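PDB 6K8C: folylpolyglutamate synthase (FolC), which probably adds glutamate to dihydropteroate and, in successive steps, to tetrahydrofolate derivatives, using ATP to build dihydrofolate and folylpolyglutamates. Local coordinates for residues A[307-320]-A[331-345]. Numbering follows the deposited sequence.
Sequences KIILIYNCYQDKDA and IKKVLILELHEERVI
Leu-310 donates its N-H to Lys-333 O at 2.9 Å and takes Leu-335 N on its own carbonyl, the alternation of a parallel ladder. Tyr-312 N to Leu-335 O and Leu-337 N to Tyr-312 O extend it. Lys-332 N bonds Ile-308 O, but the chain turns a corner there and the register shifts by one residue: Ile-308 pairs with Ile-331, Leu-310 with Val-334. Beyond the strands, Ile-345 N bonds Cys-314 O almost straight (175°) and Gln-316 N bonds Arg-343 O, joining the two loops.

Asn-313 suits the point where the strands end because its amide serves both loops. Its ND2 reaches Leu-337 O at 2.8 Å, approaching from above the carbonyl plane. OD1 accepts the N-H of Cys-314 and a water that also donates to Ile-345 O, and these bonds should fix the amide's rotation.

Beta-branched Ile and Val favour extended backbone and put bulk close to the strand. On one face, Ile-331 CD1 meets Ile-308 CG1 at 3.7 Å, and Val-334 CG1 lies against Tyr-312 CB; on the other, Ile-309 CG2 packs on Leu-335 CG at 3.7 Å.

At the loop end, the Arg-343 guanidinium lays one face over Gln-316 CB, 3.2 Å from NH2. The bent Gln-316 chain brings NE2 to 3.3 Å from Ile-345 CG1, where this buried amide nitrogen has no polar partner. At the opposite end, Lys-332 packs its alkyl chain on Ile-309 while its amine salt-bridges Glu-371.

The contact pairs the parallel strands of a beta-alpha-beta unit whose crossover is helix 320-327: apolar branches line both faces, and the Asn-313 amide and two backbone bonds join the loops beyond.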
loop_
_atom_site.group_PDB
_atom_site.type_symbol
_atom_site.label_atom_id
_atom_site.label_comp_id
_atom_site.label_asym_id
_atom_site.label_seq_id
_atom_site.Cartn_x
_atom_site.Cartn_y
_atom_site.Cartn_z
ATOM N N LYS A 307 16.605 10.733 22.165
ATOM C CA LYS A 307 15.671 9.637 22.385
ATOM C C LYS A 307 14.251 10.183 22.452
ATOM O O LYS A 307 14.005 11.243 23.034
ATOM C CB LYS A 307 16.009 8.885 23.674
ATOM C CG LYS A 307 17.268 8.025 23.599
ATOM C CD LYS A 307 17.251 6.936 24.674
ATOM C CE LYS A 307 18.628 6.312 24.864
ATOM N NZ LYS A 307 18.636 5.334 25.991
ATOM N N ILE A 308 13.310 9.462 21.844
ATOM C CA ILE A 308 11.925 9.901 21.776
ATOM C C ILE A 308 11.022 8.796 22.311
ATOM O O ILE A 308 11.481 7.735 22.729
ATOM C CB ILE A 308 11.505 10.310 20.347
ATOM C CG1 ILE A 308 11.382 9.082 19.439
ATOM C CG2 ILE A 308 12.490 11.311 19.764
ATOM C CD1 ILE A 308 10.846 9.422 18.061
ATOM N N ILE A 309 9.722 9.064 22.291
ATOM C CA ILE A 309 8.708 8.133 22.766
ATOM C C ILE A 309 8.102 7.413 21.571
ATOM O O ILE A 309 7.815 8.029 20.538
ATOM C CB ILE A 309 7.629 8.879 23.576
ATOM C CG1 ILE A 309 8.266 9.584 24.779
ATOM C CG2 ILE A 309 6.521 7.932 24.016
ATOM C CD1 ILE A 309 7.265 10.340 25.645
ATOM N N LEU A 310 7.900 6.107 21.707
ATOM C CA LEU A 310 7.269 5.305 20.666
ATOM C C LEU A 310 5.805 5.060 21.012
ATOM O O LEU A 310 5.494 4.590 22.110
ATOM C CB LEU A 310 8.000 3.970 20.494
ATOM C CG LEU A 310 7.471 3.067 19.379
ATOM C CD1 LEU A 310 7.744 3.688 18.013
ATOM C CD2 LEU A 310 8.104 1.684 19.468
ATOM N N ILE A 311 4.913 5.380 20.076
ATOM C CA ILE A 311 3.495 5.045 20.176
ATOM C C ILE A 311 3.253 3.863 19.249
ATOM O O ILE A 311 3.462 3.968 18.035
ATOM C CB ILE A 311 2.606 6.247 19.809
ATOM C CG1 ILE A 311 2.798 7.368 20.830
ATOM C CG2 ILE A 311 1.135 5.842 19.747
ATOM C CD1 ILE A 311 2.333 8.735 20.345
ATOM N N TYR A 312 2.825 2.733 19.811
ATOM C CA TYR A 312 3.064 1.463 19.142
ATOM C C TYR A 312 1.990 0.433 19.461
ATOM O O TYR A 312 1.519 0.333 20.598
ATOM C CB TYR A 312 4.442 0.912 19.553
ATOM C CG TYR A 312 4.790 -0.450 18.988
ATOM C CD1 TYR A 312 5.392 -0.573 17.740
ATOM C CD2 TYR A 312 4.532 -1.611 19.707
ATOM C CE1 TYR A 312 5.719 -1.818 17.220
ATOM C CE2 TYR A 312 4.850 -2.857 19.196
ATOM C CZ TYR A 312 5.445 -2.955 17.952
ATOM O OH TYR A 312 5.766 -4.193 17.439
ATOM N N ASN A 313 1.626 -0.334 18.438
ATOM C CA ASN A 313 1.007 -1.642 18.594
ATOM C C ASN A 313 1.315 -2.426 17.327
ATOM O O ASN A 313 1.822 -1.873 16.349
ATOM C CB ASN A 313 -0.502 -1.541 18.851
ATOM C CG ASN A 313 -1.000 -2.609 19.812
ATOM O OD1 ASN A 313 -0.381 -3.665 19.963
ATOM N ND2 ASN A 313 -2.127 -2.343 20.462
ATOM N N CYS A 314 1.017 -3.722 17.339
ATOM C CA CYS A 314 1.295 -4.522 16.151
ATOM C C CYS A 314 0.369 -5.729 16.102
ATOM O O CYS A 314 -0.277 -6.093 17.086
ATOM C CB CYS A 314 2.760 -4.962 16.109
ATOM S SG CYS A 314 3.163 -6.283 17.257
ATOM N N TYR A 315 0.315 -6.343 14.924
ATOM C CA TYR A 315 -0.469 -7.548 14.719
ATOM C C TYR A 315 0.275 -8.758 15.284
ATOM O O TYR A 315 1.475 -8.700 15.579
ATOM C CB TYR A 315 -0.774 -7.734 13.230
ATOM C CG TYR A 315 -1.758 -6.721 12.685
ATOM C CD1 TYR A 315 -3.034 -6.601 13.226
ATOM C CD2 TYR A 315 -1.406 -5.875 11.636
ATOM C CE1 TYR A 315 -3.936 -5.672 12.735
ATOM C CE2 TYR A 315 -2.302 -4.944 11.138
ATOM C CZ TYR A 315 -3.564 -4.848 11.690
ATOM O OH TYR A 315 -4.454 -3.920 11.196
ATOM N N GLN A 316 -0.461 -9.861 15.444
ATOM C CA GLN A 316 0.086 -11.045 16.099
ATOM C C GLN A 316 1.101 -11.788 15.240
ATOM O O GLN A 316 1.894 -12.575 15.772
ATOM C CB GLN A 316 -1.052 -11.985 16.481
ATOM C CG GLN A 316 -1.516 -11.852 17.914
ATOM C CD GLN A 316 -0.682 -12.692 18.855
ATOM O OE1 GLN A 316 -0.819 -13.916 18.898
ATOM N NE2 GLN A 316 0.202 -12.040 19.606
ATOM N N ASP A 317 1.102 -11.548 13.933
ATOM C CA ASP A 317 1.943 -12.287 13.002
ATOM C C ASP A 317 3.312 -11.652 12.795
ATOM O O ASP A 317 4.120 -12.200 12.037
ATOM C CB ASP A 317 1.236 -12.408 11.649
ATOM C CG ASP A 317 0.532 -11.117 11.244
ATOM O OD1 ASP A 317 -0.355 -10.643 11.994
ATOM O OD2 ASP A 317 0.861 -10.576 10.168
ATOM N N LYS A 318 3.588 -10.515 13.426
ATOM C CA LYS A 318 4.802 -9.761 13.162
ATOM C C LYS A 318 5.843 -9.991 14.253
ATOM O O LYS A 318 5.526 -10.354 15.390
ATOM C CB LYS A 318 4.485 -8.269 13.037
ATOM C CG LYS A 318 3.563 -7.938 11.875
ATOM C CD LYS A 318 4.307 -7.938 10.548
ATOM C CE LYS A 318 3.404 -8.363 9.396
ATOM N NZ LYS A 318 3.151 -9.832 9.384
ATOM N N ASP A 319 7.106 -9.771 13.881
ATOM C CA ASP A 319 8.236 -9.951 14.792
ATOM C C ASP A 319 8.400 -8.674 15.610
ATOM O O ASP A 319 9.287 -7.851 15.376
ATOM C CB ASP A 319 9.502 -10.292 14.015
ATOM C CG ASP A 319 10.647 -10.736 14.915
ATOM O OD1 ASP A 319 10.532 -10.608 16.154
ATOM O OD2 ASP A 319 11.669 -11.211 14.374
ATOM N N ALA A 320 7.516 -8.519 16.600
ATOM C CA ALA A 320 7.541 -7.324 17.435
ATOM C C ALA A 320 8.860 -7.194 18.182
ATOM O O ALA A 320 9.396 -6.088 18.321
ATOM C CB ALA A 320 6.372 -7.347 18.417
ATOM N N ILE A 331 14.745 5.087 21.649
ATOM C CA ILE A 331 13.430 5.125 22.280
ATOM C C ILE A 331 13.616 5.084 23.791
ATOM O O ILE A 331 14.245 4.159 24.319
ATOM C CB ILE A 331 12.536 3.966 21.816
ATOM C CG1 ILE A 331 12.245 4.088 20.317
ATOM C CG2 ILE A 331 11.228 3.963 22.611
ATOM C CD1 ILE A 331 11.556 5.399 19.933
ATOM N N LYS A 332 13.055 6.074 24.485
ATOM C CA LYS A 332 13.128 6.119 25.939
ATOM C C LYS A 332 11.889 5.561 26.618
ATOM O O LYS A 332 11.955 5.213 27.801
ATOM C CB LYS A 332 13.363 7.555 26.422
ATOM C CG LYS A 332 12.200 8.512 26.160
ATOM C CD LYS A 332 12.598 9.937 26.510
ATOM C CE LYS A 332 11.456 10.916 26.268
ATOM N NZ LYS A 332 11.861 12.297 26.658
ATOM N N LYS A 333 10.772 5.456 25.905
ATOM C CA LYS A 333 9.549 4.929 26.489
ATOM C C LYS A 333 8.621 4.506 25.362
ATOM O O LYS A 333 8.618 5.111 24.288
ATOM C CB LYS A 333 8.865 5.963 27.394
ATOM C CG LYS A 333 7.746 5.395 28.256
ATOM C CD LYS A 333 7.237 6.418 29.263
ATOM C CE LYS A 333 6.188 5.810 30.184
ATOM N NZ LYS A 333 5.335 6.850 30.823
ATOM N N VAL A 334 7.844 3.458 25.616
ATOM C CA VAL A 334 6.840 2.970 24.677
ATOM C C VAL A 334 5.464 3.228 25.268
ATOM O O VAL A 334 5.179 2.812 26.397
ATOM C CB VAL A 334 7.021 1.476 24.367
ATOM C CG1 VAL A 334 5.952 1.008 23.380
ATOM C CG2 VAL A 334 8.425 1.201 23.819
ATOM N N LEU A 335 4.612 3.910 24.511
ATOM C CA LEU A 335 3.207 4.062 24.866
ATOM C C LEU A 335 2.400 3.132 23.971
ATOM O O LEU A 335 2.336 3.332 22.754
ATOM C CB LEU A 335 2.754 5.513 24.720
ATOM C CG LEU A 335 3.473 6.524 25.620
ATOM C CD1 LEU A 335 2.963 7.939 25.365
ATOM C CD2 LEU A 335 3.329 6.152 27.092
ATOM N N ILE A 336 1.805 2.100 24.567
ATOM C CA ILE A 336 1.026 1.144 23.790
ATOM C C ILE A 336 -0.299 1.776 23.393
ATOM O O ILE A 336 -1.048 2.272 24.244
ATOM C CB ILE A 336 0.806 -0.149 24.589
ATOM C CG1 ILE A 336 2.147 -0.720 25.061
ATOM C CG2 ILE A 336 0.039 -1.165 23.751
ATOM C CD1 ILE A 336 2.023 -1.745 26.164
ATOM N N LEU A 337 -0.596 1.761 22.091
ATOM C CA LEU A 337 -1.872 2.257 21.572
ATOM C C LEU A 337 -2.878 1.115 21.621
ATOM O O LEU A 337 -2.951 0.279 20.717
ATOM C CB LEU A 337 -1.717 2.807 20.159
ATOM C CG LEU A 337 -2.911 3.611 19.633
ATOM C CD1 LEU A 337 -3.142 4.836 20.479
ATOM C CD2 LEU A 337 -2.717 4.001 18.175
ATOM N N GLU A 338 -3.661 1.086 22.699
ATOM C CA GLU A 338 -4.672 0.058 22.909
ATOM C C GLU A 338 -5.549 -0.112 21.677
ATOM O O GLU A 338 -6.159 0.850 21.198
ATOM C CB GLU A 338 -5.531 0.431 24.117
ATOM C CG GLU A 338 -6.256 -0.737 24.761
ATOM C CD GLU A 338 -6.208 -0.665 26.270
ATOM O OE1 GLU A 338 -6.678 0.353 26.821
ATOM O OE2 GLU A 338 -5.709 -1.618 26.904
ATOM N N LEU A 339 -5.583 -1.335 21.149
ATOM C CA LEU A 339 -6.443 -1.699 20.033
ATOM C C LEU A 339 -7.082 -3.042 20.342
ATOM O O LEU A 339 -6.401 -3.970 20.788
ATOM C CB LEU A 339 -5.668 -1.785 18.711
ATOM C CG LEU A 339 -5.254 -0.471 18.051
ATOM C CD1 LEU A 339 -4.098 -0.712 17.099
ATOM C CD2 LEU A 339 -6.425 0.166 17.331
ATOM N N HIS A 340 -8.387 -3.142 20.101
ATOM C CA HIS A 340 -9.144 -4.349 20.403
ATOM C C HIS A 340 -9.490 -5.154 19.161
ATOM O O HIS A 340 -10.125 -6.207 19.276
ATOM C CB HIS A 340 -10.413 -3.984 21.174
ATOM C CG HIS A 340 -10.137 -3.400 22.524
ATOM N ND1 HIS A 340 -9.906 -4.178 23.639
ATOM C CD2 HIS A 340 -10.026 -2.114 22.935
ATOM C CE1 HIS A 340 -9.677 -3.396 24.679
ATOM N NE2 HIS A 340 -9.744 -2.140 24.279
ATOM N N GLU A 341 -9.087 -4.684 17.984
ATOM C CA GLU A 341 -9.212 -5.477 16.773
ATOM C C GLU A 341 -8.484 -6.804 16.956
ATOM O O GLU A 341 -7.503 -6.902 17.697
ATOM C CB GLU A 341 -8.662 -4.691 15.580
ATOM C CG GLU A 341 -9.540 -3.503 15.144
ATOM C CD GLU A 341 -9.539 -2.323 16.122
ATOM O OE1 GLU A 341 -9.169 -2.495 17.305
ATOM O OE2 GLU A 341 -9.924 -1.209 15.705
ATOM N N GLU A 342 -8.978 -7.837 16.276
ATOM C CA GLU A 342 -8.771 -9.191 16.780
ATOM C C GLU A 342 -7.365 -9.724 16.522
ATOM O O GLU A 342 -6.790 -10.381 17.397
ATOM C CB GLU A 342 -9.826 -10.127 16.196
ATOM C CG GLU A 342 -11.044 -10.245 17.098
ATOM C CD GLU A 342 -10.804 -11.170 18.277
ATOM O OE1 GLU A 342 -11.421 -10.953 19.343
ATOM O OE2 GLU A 342 -10.002 -12.118 18.135
ATOM N N ARG A 343 -6.788 -9.477 15.348
ATOM C CA ARG A 343 -5.451 -10.006 15.100
ATOM C C ARG A 343 -4.341 -9.118 15.660
ATOM O O ARG A 343 -3.182 -9.271 15.260
ATOM C CB ARG A 343 -5.237 -10.245 13.605
ATOM C CG ARG A 343 -5.965 -11.477 13.090
ATOM C CD ARG A 343 -5.616 -12.725 13.910
ATOM N NE ARG A 343 -4.253 -13.207 13.685
ATOM C CZ ARG A 343 -3.437 -13.641 14.643
ATOM N NH1 ARG A 343 -3.833 -13.652 15.911
ATOM N NH2 ARG A 343 -2.218 -14.066 14.334
ATOM N N VAL A 344 -4.669 -8.207 16.577
ATOM C CA VAL A 344 -3.646 -7.431 17.262
ATOM C C VAL A 344 -2.981 -8.298 18.326
ATOM O O VAL A 344 -3.610 -9.182 18.924
ATOM C CB VAL A 344 -4.269 -6.158 17.869
ATOM C CG1 VAL A 344 -3.307 -5.459 18.835
ATOM C CG2 VAL A 344 -4.701 -5.208 16.761
ATOM N N ILE A 345 -1.682 -8.066 18.545
ATOM C CA ILE A 345 -0.966 -8.773 19.598
ATOM C C ILE A 345 -1.697 -8.600 20.931
ATOM O O ILE A 345 -2.290 -7.551 21.215
ATOM C CB ILE A 345 0.491 -8.282 19.691
ATOM C CG1 ILE A 345 1.305 -9.150 20.651
ATOM C CG2 ILE A 345 0.559 -6.832 20.140
ATOM C CD1 ILE A 345 2.793 -9.092 20.401
HETATM O O HOH W 1 14.755 12.972 25.006
HETATM O O HOH W 2 16.845 3.109 25.204
HETATM O O HOH W 3 -1.525 -5.164 22.127
#